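Local coordinates for protein nuclear hormone receptor HR38 (Drosophila melanogaster, PDB 1PDU) that is an orphan nuclear receptor that mediates an atypical ecdysteroid signalling pathway in the fly, this chain being its ligand-binding domain, at residues D145-C151 / L181-V185; D34-E40 / T114-Q120. All blocks are in the same frame, centred on the assembly; numbering follows the deposited sequence.

Contact 1 (D145-C151 / L181-V185); sequences DISAFAC and LRDHV
Two helices of the all-helical nuclear receptor ligand-binding domain pack here almost antiparallel. Helix 146-151 and helix 181-185 run at 162° with a signed crossing angle of -162°, and their axes come within 10.0 Å. The CA atoms of Cys151 and Leu181 are the nearest pair, 6.2 Å apart. Asp145 is the N-cap of the first helix, with phi/psi -75/167 and a p rotamer. Its OD1 accepts from Ala148 N at 2.7 Å. Its OD2 accepts from His184 NE2 at 3.1 Å, so one carboxylate both caps its own helix and bonds to the other. This is a His-carboxylate hydrogen bond used structurally, between helices. Ser147 lays CB over one face of the His184 ring, a CH-pi contact 3.8 Å from the centroid. Helix 15-25 lies against both residues through Ile16. Ala148, next along the helix, meets the other segment: its CB is 4.0 Å from Leu181 CD1. Phe149 turns away, and its ring stacks on Tyr99. The t rotamers of Leu181 and His184 carry both side chains to the first helix. On its other contacts Leu181 touches Phe198 and Leu201 of helix 197-202. Cys151, one turn after Ser147, points toward the second helix. The apolar end closes with Leu181 CD1 at 3.7 Å from Cys151 CB.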
loop_
_atom_site.group_PDB
_atom_site.type_symbol
_atom_site.label_atom_id
_atom_site.label_comp_id
_atom_site.label_asym_id
_atom_site.label_seq_id
_atom_site.Cartn_x
_atom_site.Cartn_y
_atom_site.Cartn_z
ATOM N N ASP A 145 -11.302 -2.571 10.399
ATOM C CA ASP A 145 -12.259 -1.603 9.864
ATOM C C ASP A 145 -11.511 -0.496 9.115
ATOM O O ASP A 145 -10.283 -0.374 9.225
ATOM C CB ASP A 145 -13.145 -1.010 10.978
ATOM C CG ASP A 145 -12.344 -0.414 12.128
ATOM O OD1 ASP A 145 -11.258 0.165 11.897
ATOM O OD2 ASP A 145 -12.822 -0.512 13.276
ATOM N N ILE A 146 -12.250 0.306 8.353
ATOM C CA ILE A 146 -11.650 1.364 7.558
ATOM C C ILE A 146 -10.809 2.360 8.360
ATOM O O ILE A 146 -9.760 2.802 7.894
ATOM C CB ILE A 146 -12.732 2.099 6.724
ATOM C CG1 ILE A 146 -12.060 2.815 5.555
ATOM C CG2 ILE A 146 -13.520 3.086 7.590
ATOM C CD1 ILE A 146 -13.036 3.300 4.498
ATOM N N SER A 147 -11.242 2.687 9.571
ATOM C CA SER A 147 -10.496 3.622 10.413
ATOM C C SER A 147 -9.149 3.032 10.842
ATOM O O SER A 147 -8.129 3.724 10.871
ATOM C CB SER A 147 -11.289 3.971 11.679
ATOM O OG SER A 147 -12.549 4.534 11.375
ATOM N N ALA A 148 -9.154 1.756 11.209
ATOM C CA ALA A 148 -7.931 1.113 11.646
ATOM C C ALA A 148 -7.005 0.954 10.443
ATOM O O ALA A 148 -5.798 1.139 10.558
ATOM C CB ALA A 148 -8.238 -0.250 12.280
ATOM N N PHE A 149 -7.576 0.641 9.284
ATOM C CA PHE A 149 -6.756 0.458 8.094
ATOM C C PHE A 149 -6.059 1.741 7.671
ATOM O O PHE A 149 -4.875 1.725 7.317
ATOM C CB PHE A 149 -7.584 -0.057 6.923
ATOM C CG PHE A 149 -6.766 -0.337 5.706
ATOM C CD1 PHE A 149 -5.814 -1.353 5.715
ATOM C CD2 PHE A 149 -6.885 0.461 4.575
ATOM C CE1 PHE A 149 -4.987 -1.563 4.611
ATOM C CE2 PHE A 149 -6.069 0.262 3.472
ATOM C CZ PHE A 149 -5.118 -0.745 3.483
ATOM N N ALA A 150 -6.802 2.845 7.696
ATOM C CA ALA A 150 -6.255 4.136 7.314
ATOM C C ALA A 150 -5.023 4.429 8.177
ATOM O O ALA A 150 -3.998 4.906 7.671
ATOM C CB ALA A 150 -7.309 5.231 7.481
ATOM N N CYS A 151 -5.118 4.125 9.472
ATOM C CA CYS A 151 -4.001 4.339 10.383
ATOM C C CYS A 151 -2.861 3.400 10.013
ATOM O O CYS A 151 -1.696 3.789 10.028
ATOM C CB CYS A 151 -4.424 4.094 11.833
ATOM S SG CYS A 151 -5.595 5.303 12.468
ATOM N N LEU A 181 -4.893 5.437 16.707
ATOM C CA LEU A 181 -5.279 4.058 16.450
ATOM C C LEU A 181 -5.597 3.380 17.782
ATOM O O LEU A 181 -6.551 2.608 17.896
ATOM C CB LEU A 181 -4.156 3.302 15.744
ATOM C CG LEU A 181 -4.474 1.833 15.462
ATOM C CD1 LEU A 181 -5.643 1.760 14.495
ATOM C CD2 LEU A 181 -3.254 1.131 14.885
ATOM N N ARG A 182 -4.781 3.672 18.788
ATOM C CA ARG A 182 -4.974 3.108 20.113
ATOM C C ARG A 182 -6.352 3.490 20.662
ATOM O O ARG A 182 -7.123 2.615 21.061
ATOM C CB ARG A 182 -3.890 3.608 21.065
ATOM C CG ARG A 182 -4.004 3.038 22.475
ATOM C CD ARG A 182 -3.111 1.826 22.663
ATOM N NE ARG A 182 -1.696 2.193 22.581
ATOM C CZ ARG A 182 -0.692 1.326 22.688
ATOM N NH1 ARG A 182 -0.944 0.038 22.883
ATOM N NH2 ARG A 182 0.562 1.748 22.600
ATOM N N ASP A 183 -6.662 4.788 20.679
ATOM C CA ASP A 183 -7.959 5.252 21.177
ATOM C C ASP A 183 -9.118 4.562 20.456
ATOM O O ASP A 183 -10.048 4.050 21.091
ATOM C CB ASP A 183 -8.099 6.769 21.012
ATOM C CG ASP A 183 -7.065 7.544 21.816
ATOM O OD1 ASP A 183 -6.591 7.015 22.847
ATOM O OD2 ASP A 183 -6.732 8.687 21.431
ATOM N N HIS A 184 -9.055 4.537 19.128
ATOM C CA HIS A 184 -10.104 3.913 18.333
ATOM C C HIS A 184 -10.309 2.439 18.680
ATOM O O HIS A 184 -11.442 1.976 18.800
ATOM C CB HIS A 184 -9.781 4.039 16.843
ATOM C CG HIS A 184 -10.802 3.405 15.954
ATOM N ND1 HIS A 184 -12.050 3.950 15.750
ATOM C CD2 HIS A 184 -10.779 2.247 15.256
ATOM C CE1 HIS A 184 -12.754 3.155 14.966
ATOM N NE2 HIS A 184 -12.006 2.112 14.653
ATOM N N VAL A 185 -9.215 1.700 18.836
ATOM C CA VAL A 185 -9.310 0.272 19.148
ATOM C C VAL A 185 -9.885 -0.002 20.536
ATOM O O VAL A 185 -10.696 -0.914 20.712
ATOM C CB VAL A 185 -7.934 -0.412 19.025
ATOM C CG1 VAL A 185 -8.009 -1.845 19.520
ATOM C CG2 VAL A 185 -7.488 -0.379 17.584
#

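Contact 2 (D34-E40 / T114-Q120); sequences DYSHYEE and TVLHRTQ
Segment 34-40 has no regular helix or strand. Segment 114-120 is strand 115-117 followed directly by a weakly bonded helical turn. A single beta bridge joins Asp34 to Thr114, CA-CA 4.7 Å, with Val115 N donating to Asp34 O at 3.1 Å. The loop then turns, Tyr38 N bonding to Tyr35 O at 3.1 Å, and Tyr38 CA comes 4.6 Å from Leu116 CA. Asp34 OD2 takes Ser36 OG at 3.0 Å, and a water bonds weakly to Asp34 OD2 at 3.4 Å and to Thr114 OG1 at 3.0 Å. Tyr35 CE2 lies 4.0 Å from Val115 CG2. His37 CB packs 3.4 Å from Leu116 CD2. Tyr38, chi1 t, and His117, chi1 m, form an offset stack, centroids 3.7 Å apart and planes at 9°. Glu40 lies over the opposite face of the imidazole, its CG 4.0 Å from the centroid in a CH-pi contact. His117 is thus sandwiched. Gln120 bonds to it: OE1 accepts from His117 N at 2.7 Å and from His117 ND1 at 3.1 Å. Gln120 NE2 also donates to His37 O at 3.2 Å. The contact lays the loop between helices 15-25 and 45-67 along the small beta hairpin of the ligand-binding domain. Strand 107-109 pairs with 115-117, Val115 touches its Lys107 and Ile109, and Thr114 and Leu116 rest on Leu55 of helix 45-67.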
loop_
_atom_site.group_PDB
_atom_site.type_symbol
_atom_site.label_atom_id
_atom_site.label_comp_id
_atom_site.label_asym_id
_atom_site.label_seq_id
_atom_site.Cartn_x
_atom_site.Cartn_y
_atom_site.Cartn_z
ATOM N N ASP A 34 -11.851 1.185 -13.755
ATOM C CA ASP A 34 -11.487 1.126 -15.172
ATOM C C ASP A 34 -11.369 -0.332 -15.604
ATOM O O ASP A 34 -10.522 -1.070 -15.098
ATOM C CB ASP A 34 -10.161 1.837 -15.431
ATOM C CG ASP A 34 -9.734 1.743 -16.883
ATOM O OD1 ASP A 34 -10.619 1.801 -17.766
ATOM O OD2 ASP A 34 -8.522 1.613 -17.149
ATOM N N TYR A 35 -12.215 -0.744 -16.541
ATOM C CA TYR A 35 -12.212 -2.126 -17.006
ATOM C C TYR A 35 -11.584 -2.327 -18.371
ATOM O O TYR A 35 -11.610 -3.432 -18.905
ATOM C CB TYR A 35 -13.642 -2.679 -17.036
ATOM C CG TYR A 35 -14.315 -2.736 -15.684
ATOM C CD1 TYR A 35 -15.133 -1.693 -15.240
ATOM C CD2 TYR A 35 -14.126 -3.827 -14.838
ATOM C CE1 TYR A 35 -15.745 -1.741 -13.981
ATOM C CE2 TYR A 35 -14.736 -3.882 -13.575
ATOM C CZ TYR A 35 -15.539 -2.836 -13.159
ATOM O OH TYR A 35 -16.121 -2.883 -11.912
ATOM N N SER A 36 -11.011 -1.269 -18.930
ATOM C CA SER A 36 -10.409 -1.347 -20.255
ATOM C C SER A 36 -9.311 -2.395 -20.435
ATOM O O SER A 36 -8.989 -2.747 -21.567
ATOM C CB SER A 36 -9.871 0.024 -20.666
ATOM O OG SER A 36 -8.771 0.399 -19.860
ATOM N N HIS A 37 -8.738 -2.899 -19.344
ATOM C CA HIS A 37 -7.675 -3.902 -19.442
ATOM C C HIS A 37 -8.087 -5.297 -18.985
ATOM O O HIS A 37 -7.284 -6.229 -19.057
ATOM C CB HIS A 37 -6.453 -3.495 -18.611
ATOM C CG HIS A 37 -5.819 -2.204 -19.031
ATOM N ND1 HIS A 37 -5.477 -1.932 -20.338
ATOM C CD2 HIS A 37 -5.422 -1.131 -18.306
ATOM C CE1 HIS A 37 -4.895 -0.747 -20.400
ATOM N NE2 HIS A 37 -4.849 -0.241 -19.179
ATOM N N TYR A 38 -9.319 -5.445 -18.509
ATOM C CA TYR A 38 -9.790 -6.737 -18.008
ATOM C C TYR A 38 -9.848 -7.842 -19.061
ATOM O O TYR A 38 -9.397 -8.964 -18.825
ATOM C CB TYR A 38 -11.172 -6.587 -17.366
ATOM C CG TYR A 38 -11.754 -7.902 -16.887
ATOM C CD1 TYR A 38 -11.247 -8.532 -15.747
ATOM C CD2 TYR A 38 -12.802 -8.527 -17.579
ATOM C CE1 TYR A 38 -11.763 -9.744 -15.300
ATOM C CE2 TYR A 38 -13.334 -9.745 -17.140
ATOM C CZ TYR A 38 -12.808 -10.348 -15.997
ATOM O OH TYR A 38 -13.334 -11.534 -15.521
ATOM N N GLU A 39 -10.414 -7.523 -20.217
ATOM C CA GLU A 39 -10.541 -8.487 -21.301
ATOM C C GLU A 39 -9.182 -9.094 -21.624
ATOM O O GLU A 39 -8.226 -8.373 -21.919
ATOM C CB GLU A 39 -11.106 -7.806 -22.548
ATOM C CG GLU A 39 -11.556 -8.770 -23.635
ATOM C CD GLU A 39 -11.925 -8.068 -24.935
ATOM O OE1 GLU A 39 -12.487 -8.738 -25.835
ATOM O OE2 GLU A 39 -11.646 -6.853 -25.063
ATOM N N GLU A 40 -9.098 -10.418 -21.554
ATOM C CA GLU A 40 -7.855 -11.111 -21.859
ATOM C C GLU A 40 -7.630 -11.014 -23.360
ATOM O O GLU A 40 -8.434 -11.510 -24.153
ATOM C CB GLU A 40 -7.929 -12.582 -21.425
ATOM C CG GLU A 40 -7.964 -12.790 -19.911
ATOM C CD GLU A 40 -8.123 -14.257 -19.508
ATOM O OE1 GLU A 40 -8.178 -14.539 -18.289
ATOM O OE2 GLU A 40 -8.198 -15.128 -20.410
ATOM N N THR A 114 -7.826 0.532 -12.038
ATOM C CA THR A 114 -7.679 -0.568 -12.985
ATOM C C THR A 114 -8.010 -1.914 -12.358
ATOM O O THR A 114 -7.586 -2.206 -11.239
ATOM C CB THR A 114 -6.247 -0.632 -13.544
ATOM O OG1 THR A 114 -5.999 0.529 -14.345
ATOM C CG2 THR A 114 -6.052 -1.895 -14.392
ATOM N N VAL A 115 -8.775 -2.723 -13.091
ATOM C CA VAL A 115 -9.170 -4.056 -12.643
ATOM C C VAL A 115 -8.661 -5.067 -13.665
ATOM O O VAL A 115 -8.772 -4.845 -14.867
ATOM C CB VAL A 115 -10.706 -4.199 -12.563
ATOM C CG1 VAL A 115 -11.083 -5.601 -12.071
ATOM C CG2 VAL A 115 -11.281 -3.131 -11.656
ATOM N N LEU A 116 -8.101 -6.172 -13.186
ATOM C CA LEU A 116 -7.580 -7.227 -14.059
ATOM C C LEU A 116 -7.914 -8.584 -13.450
ATOM O O LEU A 116 -8.353 -8.664 -12.296
ATOM C CB LEU A 116 -6.054 -7.128 -14.173
ATOM C CG LEU A 116 -5.366 -5.826 -14.595
ATOM C CD1 LEU A 116 -3.889 -5.896 -14.212
ATOM C CD2 LEU A 116 -5.530 -5.605 -16.091
ATOM N N HIS A 117 -7.706 -9.647 -14.225
ATOM C CA HIS A 117 -7.918 -10.996 -13.710
ATOM C C HIS A 117 -6.680 -11.280 -12.869
ATOM O O HIS A 117 -5.598 -10.770 -13.159
ATOM C CB HIS A 117 -7.915 -12.062 -14.808
ATOM C CG HIS A 117 -9.102 -12.047 -15.716
ATOM N ND1 HIS A 117 -9.242 -11.140 -16.745
ATOM C CD2 HIS A 117 -10.146 -12.906 -15.825
ATOM C CE1 HIS A 117 -10.315 -11.445 -17.454
ATOM N NE2 HIS A 117 -10.881 -12.513 -16.919
ATOM N N ARG A 118 -6.823 -12.102 -11.842
ATOM C CA ARG A 118 -5.669 -12.465 -11.044
ATOM C C ARG A 118 -4.682 -13.172 -11.961
ATOM O O ARG A 118 -3.468 -13.078 -11.774
ATOM C CB ARG A 118 -6.082 -13.391 -9.910
ATOM C CG ARG A 118 -7.092 -12.748 -9.012
ATOM C CD ARG A 118 -7.081 -13.333 -7.630
ATOM N NE ARG A 118 -7.885 -12.505 -6.734
ATOM C CZ ARG A 118 -8.085 -12.769 -5.449
ATOM N NH1 ARG A 118 -7.543 -13.849 -4.896
ATOM N NH2 ARG A 118 -8.827 -11.945 -4.720
ATOM N N THR A 119 -5.207 -13.868 -12.964
ATOM C CA THR A 119 -4.366 -14.595 -13.908
ATOM C C THR A 119 -3.539 -13.701 -14.830
ATOM O O THR A 119 -2.495 -14.121 -15.320
ATOM C CB THR A 119 -5.203 -15.562 -14.759
ATOM O OG1 THR A 119 -6.239 -14.836 -15.437
ATOM C CG2 THR A 119 -5.820 -16.643 -13.867
ATOM N N GLN A 120 -3.996 -12.476 -15.079
ATOM C CA GLN A 120 -3.234 -11.555 -15.925
ATOM C C GLN A 120 -2.090 -10.955 -15.106
ATOM O O GLN A 120 -1.153 -10.388 -15.658
ATOM C CB GLN A 120 -4.111 -10.409 -16.426
ATOM C CG GLN A 120 -5.185 -10.787 -17.433
ATOM C CD GLN A 120 -6.178 -9.655 -17.666
ATOM O OE1 GLN A 120 -6.816 -9.176 -16.729
ATOM N NE2 GLN A 120 -6.312 -9.228 -18.916
HETATM O O HOH W 1 -6.976 3.325 -14.665
#

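From the N terminus, the chain passes through helix 15-25 and enters the loop that holds 34-40. It then runs through helices 45-67 and 78-100 and the first strand of the hairpin. Contact 2 closes this long excursion at 114-120. Helix 118-125, which starts within 114-120, and helix 128-142 lead on to residue 145, where contact 1 opens. Contact 1 closes a shorter, mostly helical loop at 181-185. The two loops are in series and neither crosses the other. Their centres are 31 Å apart, and their nearest atoms about 14 Å. Contact 2 ties the early loop to the beta hairpin; contact 1 joins helices 146-157 and 167-187, with helix 15-25 packed nearby.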